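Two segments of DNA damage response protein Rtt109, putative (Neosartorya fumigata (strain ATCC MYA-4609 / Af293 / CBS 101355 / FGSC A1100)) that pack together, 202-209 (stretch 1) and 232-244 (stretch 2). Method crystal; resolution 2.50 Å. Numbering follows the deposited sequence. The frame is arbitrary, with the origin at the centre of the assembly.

Stretch 1 (202-209) SATAFLIV
Stretch 2 (232-244) RPRWLNSYPLHQL

Residues 202-208 form an extended strand, against which the second stretch runs parallel in a short ladder before turning into a helix; together they bury 717 Å². CA atoms pair Thr204 with Arg234, Ala205 with Trp235, Phe206 with Leu236 (4.9 Å each) and Leu207 with Asn237 (5.1 Å).

Ahead of the ladder, water 1 donates to Pro233 O and Thr204 OG1 (2.9 Å each) and accepts from Arg234 NE (2.8 Å). Arg234 (phi/psi -102/-20) has all of chi1 to chi3 in m, folding its guanidinium back so that NH2 donates in its plane to Ala203 O at 2.9 Å; the NE bond to the same oxygen is weak, at 3.4 Å. Its own carbonyl starts the ladder, Ala205 N to Arg234 O being 2.8 Å.

Trp235 (-117/129) and Leu236 (-129/139) have β-strand backbone angles. The Trp235 side chain (chi1 m, chi2 86°) shares a sheet face with Ala205, whose CB sits over the six-membered ring, 3.5 Å from its centroid and 10° off the normal. Leu236 takes both sides of the next step: its N donates to Ala205 O and its O accepts from Leu207 N, each at 2.9 Å. On the other face its mt side chain brings CD1 to 3.7 Å from Phe206 CE2.

At Asn237 (-88/73) the side chain continues the pattern where the backbone leaves it: with chi1 t, ND2 donates to Leu207 O (2.8 Å) and to water 2 (3.0 Å), which also accepts from Val209 N. Ser238 O lies near the plane of the Phe206 ring, 3.2 Å from Phe206 CB. Ile208 (mt) extends CD1 to 3.7 Å from Tyr239 CB. Pro240, the N-cap of helix 241-244, places CB 3.6 Å from the centroid of the Phe206 ring (chi1 m, chi2 84°), over its face. From the helix, Gln243 NE2 approaches Phe206 CZ obliquely at 3.6 Å.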

ATOM      1  N   SER A 202      -8.255   0.969 -17.067  1.00 29.65           N
ATOM      2  CA  SER A 202      -7.929  -0.455 -17.013  1.00 35.95           C
ATOM      3  C   SER A 202      -6.853  -0.771 -15.977  1.00 32.59           C
ATOM      4  O   SER A 202      -6.155   0.128 -15.500  1.00 30.16           O
ATOM      5  CB  SER A 202      -7.492  -0.948 -18.394  1.00 38.23           C
ATOM      6  OG  SER A 202      -6.366  -0.231 -18.855  1.00 47.71           O
ATOM      7  N   ALA A 203      -6.717  -2.053 -15.643  1.00 26.90           N
ATOM      8  CA  ALA A 203      -5.802  -2.461 -14.580  1.00 23.92           C
ATOM      9  C   ALA A 203      -5.439  -3.940 -14.610  1.00 26.87           C
ATOM     10  O   ALA A 203      -6.223  -4.785 -15.051  1.00 26.43           O
ATOM     11  CB  ALA A 203      -6.397  -2.116 -13.223  1.00 23.11           C
ATOM     12  N   THR A 204      -4.242  -4.234 -14.109  1.00 25.02           N
ATOM     13  CA  THR A 204      -3.776  -5.599 -13.891  1.00 22.72           C
ATOM     14  C   THR A 204      -3.081  -5.655 -12.527  1.00 21.99           C
ATOM     15  O   THR A 204      -2.483  -4.663 -12.085  1.00 19.48           O
ATOM     16  CB  THR A 204      -2.802  -6.064 -15.018  1.00 25.90           C
ATOM     17  OG1 THR A 204      -3.432  -5.906 -16.296  1.00 32.13           O
ATOM     18  CG2 THR A 204      -2.391  -7.538 -14.844  1.00 18.25           C
ATOM     19  N   ALA A 205      -3.173  -6.799 -11.853  1.00 20.88           N
ATOM     20  CA  ALA A 205      -2.488  -6.999 -10.578  1.00 16.16           C
ATOM     21  C   ALA A 205      -1.276  -7.901 -10.770  1.00 21.23           C
ATOM     22  O   ALA A 205      -1.359  -8.928 -11.457  1.00 22.27           O
ATOM     23  CB  ALA A 205      -3.438  -7.589  -9.547  1.00 14.58           C
ATOM     24  N   PHE A 206      -0.155  -7.513 -10.169  1.00 18.57           N
ATOM     25  CA  PHE A 206       1.099  -8.263 -10.293  1.00 17.07           C
ATOM     26  C   PHE A 206       1.568  -8.748  -8.929  1.00 21.54           C
ATOM     27  O   PHE A 206       1.567  -7.986  -7.955  1.00 18.28           O
ATOM     28  CB  PHE A 206       2.188  -7.401 -10.943  1.00 19.89           C
ATOM     29  CG  PHE A 206       1.841  -6.916 -12.332  1.00 22.48           C
ATOM     30  CD1 PHE A 206       1.074  -5.773 -12.514  1.00 17.91           C
ATOM     31  CD2 PHE A 206       2.292  -7.600 -13.454  1.00 24.27           C
ATOM     32  CE1 PHE A 206       0.759  -5.329 -13.784  1.00 26.49           C
ATOM     33  CE2 PHE A 206       1.980  -7.161 -14.738  1.00 25.87           C
ATOM     34  CZ  PHE A 206       1.213  -6.024 -14.906  1.00 24.71           C
ATOM     35  N   LEU A 207       1.961 -10.016  -8.858  1.00 19.74           N
ATOM     36  CA  LEU A 207       2.395 -10.603  -7.604  1.00 16.57           C
ATOM     37  C   LEU A 207       3.681 -11.387  -7.782  1.00 18.56           C
ATOM     38  O   LEU A 207       3.809 -12.180  -8.710  1.00 19.37           O
ATOM     39  CB  LEU A 207       1.310 -11.515  -7.027  1.00 14.47           C
ATOM     40  CG  LEU A 207       1.742 -12.263  -5.760  1.00 16.18           C
ATOM     41  CD1 LEU A 207       1.887 -11.298  -4.588  1.00 14.40           C
ATOM     42  CD2 LEU A 207       0.808 -13.431  -5.417  1.00 11.36           C
ATOM     43  N   ILE A 208       4.635 -11.154  -6.888  1.00 19.15           N
ATOM     44  CA  ILE A 208       5.852 -11.948  -6.842  1.00 19.08           C
ATOM     45  C   ILE A 208       6.113 -12.441  -5.421  1.00 20.96           C
ATOM     46  O   ILE A 208       6.117 -11.662  -4.470  1.00 21.77           O
ATOM     47  CB  ILE A 208       7.069 -11.154  -7.340  1.00 20.76           C
ATOM     48  CG1 ILE A 208       7.059 -11.074  -8.867  1.00 20.25           C
ATOM     49  CG2 ILE A 208       8.364 -11.812  -6.884  1.00 18.81           C
ATOM     50  CD1 ILE A 208       8.319 -10.434  -9.427  1.00 23.16           C
ATOM     51  N   VAL A 209       6.313 -13.743  -5.286  1.00 19.10           N
ATOM     52  CA  VAL A 209       6.685 -14.337  -4.015  1.00 20.24           C
ATOM     53  C   VAL A 209       7.979 -15.101  -4.207  1.00 21.23           C
ATOM     54  O   VAL A 209       7.953 -16.266  -4.592  1.00 24.66           O
ATOM     55  CB  VAL A 209       5.595 -15.287  -3.493  1.00 21.81           C
ATOM     56  CG1 VAL A 209       5.931 -15.774  -2.090  1.00 18.93           C
ATOM     57  CG2 VAL A 209       4.240 -14.602  -3.525  1.00 17.31           C
ATOM     58  N   ARG A 232      -6.736 -12.228 -21.387  1.00 29.20           N
ATOM     59  CA  ARG A 232      -6.829 -11.052 -20.528  1.00 31.73           C
ATOM     60  C   ARG A 232      -6.748 -11.394 -19.046  1.00 29.85           C
ATOM     61  O   ARG A 232      -7.708 -11.160 -18.309  1.00 28.87           O
ATOM     62  CB  ARG A 232      -8.133 -10.295 -20.794  1.00 34.85           C
ATOM     63  CG  ARG A 232      -8.124  -9.412 -22.028  1.00 41.99           C
ATOM     64  CD  ARG A 232      -9.083  -9.948 -23.064  1.00 53.37           C
ATOM     65  NE  ARG A 232      -9.963  -8.919 -23.613  1.00 54.08           N
ATOM     66  CZ  ARG A 232     -11.131  -8.576 -23.079  1.00 54.52           C
ATOM     67  NH1 ARG A 232     -11.872  -7.635 -23.651  1.00 54.83           N
ATOM     68  NH2 ARG A 232     -11.560  -9.174 -21.973  1.00 45.99           N
ATOM     69  N   PRO A 233      -5.604 -11.934 -18.598  1.00 25.24           N
ATOM     70  CA  PRO A 233      -5.498 -12.245 -17.166  1.00 27.10           C
ATOM     71  C   PRO A 233      -5.486 -10.974 -16.323  1.00 25.06           C
ATOM     72  O   PRO A 233      -5.018  -9.925 -16.780  1.00 20.99           O
ATOM     73  CB  PRO A 233      -4.166 -13.001 -17.060  1.00 28.32           C
ATOM     74  CG  PRO A 233      -3.356 -12.490 -18.221  1.00 29.56           C
ATOM     75  CD  PRO A 233      -4.343 -12.189 -19.321  1.00 27.56           C
ATOM     76  N   ARG A 234      -6.030 -11.060 -15.114  1.00 25.91           N
ATOM     77  CA  ARG A 234      -6.047  -9.917 -14.215  1.00 21.07           C
ATOM     78  C   ARG A 234      -4.959 -10.065 -13.145  1.00 23.69           C
ATOM     79  O   ARG A 234      -4.557  -9.080 -12.524  1.00 21.70           O
ATOM     80  CB  ARG A 234      -7.425  -9.762 -13.571  1.00 27.16           C
ATOM     81  CG  ARG A 234      -8.612  -9.880 -14.534  1.00 30.17           C
ATOM     82  CD  ARG A 234      -8.553  -8.879 -15.691  1.00 29.04           C
ATOM     83  NE  ARG A 234      -8.337  -7.495 -15.266  1.00 23.98           N
ATOM     84  CZ  ARG A 234      -9.296  -6.698 -14.810  1.00 24.55           C
ATOM     85  NH1 ARG A 234     -10.530  -7.152 -14.705  1.00 29.20           N
ATOM     86  NH2 ARG A 234      -9.024  -5.453 -14.451  1.00 22.26           N
ATOM     87  N   TRP A 235      -4.492 -11.298 -12.933  1.00 19.11           N
ATOM     88  CA  TRP A 235      -3.366 -11.563 -12.035  1.00 19.78           C
ATOM     89  C   TRP A 235      -2.191 -12.165 -12.796  1.00 22.72           C
ATOM     90  O   TRP A 235      -2.343 -13.137 -13.536  1.00 23.70           O
ATOM     91  CB  TRP A 235      -3.786 -12.489 -10.892  1.00 16.84           C
ATOM     92  CG  TRP A 235      -4.707 -11.803  -9.935  1.00 20.85           C
ATOM     93  CD1 TRP A 235      -6.062 -11.706 -10.033  1.00 18.71           C
ATOM     94  CD2 TRP A 235      -4.336 -11.083  -8.752  1.00 16.57           C
ATOM     95  NE1 TRP A 235      -6.563 -10.979  -8.980  1.00 21.34           N
ATOM     96  CE2 TRP A 235      -5.523 -10.590  -8.178  1.00 19.44           C
ATOM     97  CE3 TRP A 235      -3.118 -10.819  -8.120  1.00 21.72           C
ATOM     98  CZ2 TRP A 235      -5.530  -9.844  -6.999  1.00 19.60           C
ATOM     99  CZ3 TRP A 235      -3.124 -10.075  -6.946  1.00 20.47           C
ATOM    100  CH2 TRP A 235      -4.322  -9.596  -6.401  1.00 22.19           C
ATOM    101  N   LEU A 236      -1.018 -11.574 -12.613  1.00 21.18           N
ATOM    102  CA  LEU A 236       0.186 -12.041 -13.286  1.00 19.63           C
ATOM    103  C   LEU A 236       1.294 -12.245 -12.277  1.00 23.07           C
ATOM    104  O   LEU A 236       1.468 -11.433 -11.370  1.00 20.14           O
ATOM    105  CB  LEU A 236       0.635 -11.047 -14.352  1.00 19.36           C
ATOM    106  CG  LEU A 236      -0.207 -10.974 -15.620  1.00 22.43           C
ATOM    107  CD1 LEU A 236       0.307  -9.882 -16.530  1.00 18.15           C
ATOM    108  CD2 LEU A 236      -0.174 -12.306 -16.321  1.00 20.91           C
ATOM    109  N   ASN A 237       2.045 -13.330 -12.440  1.00 25.19           N
ATOM    110  CA  ASN A 237       3.208 -13.586 -11.605  1.00 20.54           C
ATOM    111  C   ASN A 237       4.454 -12.937 -12.199  1.00 21.68           C
ATOM    112  O   ASN A 237       5.322 -13.619 -12.727  1.00 28.82           O
ATOM    113  CB  ASN A 237       3.415 -15.097 -11.429  1.00 16.56           C
ATOM    114  CG  ASN A 237       4.646 -15.438 -10.593  1.00 23.60           C
ATOM    115  OD1 ASN A 237       5.266 -16.484 -10.791  1.00 24.70           O
ATOM    116  ND2 ASN A 237       5.012 -14.555  -9.666  1.00 17.25           N
ATOM    117  N   SER A 238       4.542 -11.616 -12.114  1.00 23.07           N
ATOM    118  CA  SER A 238       5.744 -10.920 -12.563  1.00 25.81           C
ATOM    119  C   SER A 238       5.820  -9.501 -12.012  1.00 24.55           C
ATOM    120  O   SER A 238       4.926  -9.049 -11.302  1.00 26.76           O
ATOM    121  CB  SER A 238       5.807 -10.892 -14.095  1.00 30.38           C
ATOM    122  OG  SER A 238       4.597 -10.403 -14.642  1.00 31.31           O
ATOM    123  N   TYR A 239       6.905  -8.811 -12.341  1.00 22.33           N
ATOM    124  CA  TYR A 239       7.104  -7.426 -11.954  1.00 21.63           C
ATOM    125  C   TYR A 239       6.886  -6.514 -13.163  1.00 26.40           C
ATOM    126  O   TYR A 239       7.542  -6.675 -14.189  1.00 27.59           O
ATOM    127  CB  TYR A 239       8.506  -7.245 -11.379  1.00 24.34           C
ATOM    128  CG  TYR A 239       8.876  -5.816 -11.043  1.00 27.88           C
ATOM    129  CD1 TYR A 239       8.212  -5.123 -10.042  1.00 22.00           C
ATOM    130  CD2 TYR A 239       9.914  -5.175 -11.703  1.00 24.43           C
ATOM    131  CE1 TYR A 239       8.559  -3.828  -9.727  1.00 26.35           C
ATOM    132  CE2 TYR A 239      10.268  -3.880 -11.392  1.00 21.53           C
ATOM    133  CZ  TYR A 239       9.589  -3.211 -10.406  1.00 25.93           C
ATOM    134  OH  TYR A 239       9.933  -1.918 -10.097  1.00 23.66           O
ATOM    135  N   PRO A 240       5.958  -5.553 -13.043  1.00 25.20           N
ATOM    136  CA  PRO A 240       5.537  -4.708 -14.168  1.00 27.94           C
ATOM    137  C   PRO A 240       6.577  -3.650 -14.522  1.00 28.18           C
ATOM    138  O   PRO A 240       6.262  -2.460 -14.500  1.00 30.68           O
ATOM    139  CB  PRO A 240       4.256  -4.056 -13.644  1.00 23.14           C
ATOM    140  CG  PRO A 240       4.524  -3.912 -12.169  1.00 23.03           C
ATOM    141  CD  PRO A 240       5.289  -5.164 -11.788  1.00 23.37           C
ATOM    142  N   LEU A 241       7.789  -4.098 -14.844  1.00 30.72           N
ATOM    143  CA  LEU A 241       8.942  -3.229 -15.089  1.00 29.21           C
ATOM    144  C   LEU A 241       8.705  -2.091 -16.085  1.00 31.89           C
ATOM    145  O   LEU A 241       9.030  -0.940 -15.806  1.00 36.37           O
ATOM    146  CB  LEU A 241      10.116  -4.075 -15.574  1.00 29.17           C
ATOM    147  CG  LEU A 241      11.342  -3.305 -16.057  1.00 34.07           C
ATOM    148  CD1 LEU A 241      11.976  -2.499 -14.920  1.00 24.21           C
ATOM    149  CD2 LEU A 241      12.328  -4.272 -16.661  1.00 29.45           C
ATOM    150  N   HIS A 242       8.137  -2.410 -17.240  1.00 33.40           N
ATOM    151  CA  HIS A 242       7.995  -1.423 -18.301  1.00 39.26           C
ATOM    152  C   HIS A 242       6.934  -0.372 -18.016  1.00 35.98           C
ATOM    153  O   HIS A 242       6.943   0.690 -18.632  1.00 39.15           O
ATOM    154  CB  HIS A 242       7.717  -2.129 -19.627  1.00 36.25           C
ATOM    155  CG  HIS A 242       8.877  -2.948 -20.097  1.00 52.32           C
ATOM    156  ND1 HIS A 242       9.007  -4.291 -19.808  1.00 59.19           N
ATOM    157  CD2 HIS A 242       9.996  -2.598 -20.773  1.00 46.75           C
ATOM    158  CE1 HIS A 242      10.142  -4.739 -20.316  1.00 50.23           C
ATOM    159  NE2 HIS A 242      10.763  -3.732 -20.903  1.00 48.68           N
ATOM    160  N   GLN A 243       6.041  -0.643 -17.069  1.00 31.13           N
ATOM    161  CA  GLN A 243       5.035   0.351 -16.693  1.00 31.73           C
ATOM    162  C   GLN A 243       5.545   1.287 -15.600  1.00 30.54           C
ATOM    163  O   GLN A 243       5.063   2.406 -15.453  1.00 28.29           O
ATOM    164  CB  GLN A 243       3.749  -0.328 -16.236  1.00 31.28           C
ATOM    165  CG  GLN A 243       3.089  -1.195 -17.292  1.00 29.82           C
ATOM    166  CD  GLN A 243       1.662  -1.554 -16.926  1.00 38.64           C
ATOM    167  OE1 GLN A 243       0.766  -0.705 -16.968  1.00 38.96           O
ATOM    168  NE2 GLN A 243       1.440  -2.814 -16.554  1.00 37.30           N
ATOM    169  N   LEU A 244       6.533   0.823 -14.847  1.00 32.30           N
ATOM    170  CA  LEU A 244       7.072   1.579 -13.724  1.00 32.99           C
ATOM    171  C   LEU A 244       8.357   2.323 -14.066  1.00 34.20           C
ATOM    172  O   LEU A 244       8.657   3.353 -13.467  1.00 37.11           O
ATOM    173  CB  LEU A 244       7.336   0.636 -12.552  1.00 33.69           C
ATOM    174  CG  LEU A 244       6.274   0.508 -11.469  1.00 38.43           C
ATOM    175  CD1 LEU A 244       4.876   0.444 -12.067  1.00 32.92           C
ATOM    176  CD2 LEU A 244       6.571  -0.723 -10.621  1.00 27.61           C
TER
HETATM  177  O   HOH W   1      -6.020  -7.181 -16.714  1.00 25.19           O
HETATM  178  O   HOH W   2       6.580 -15.617  -7.315  1.00 21.46           O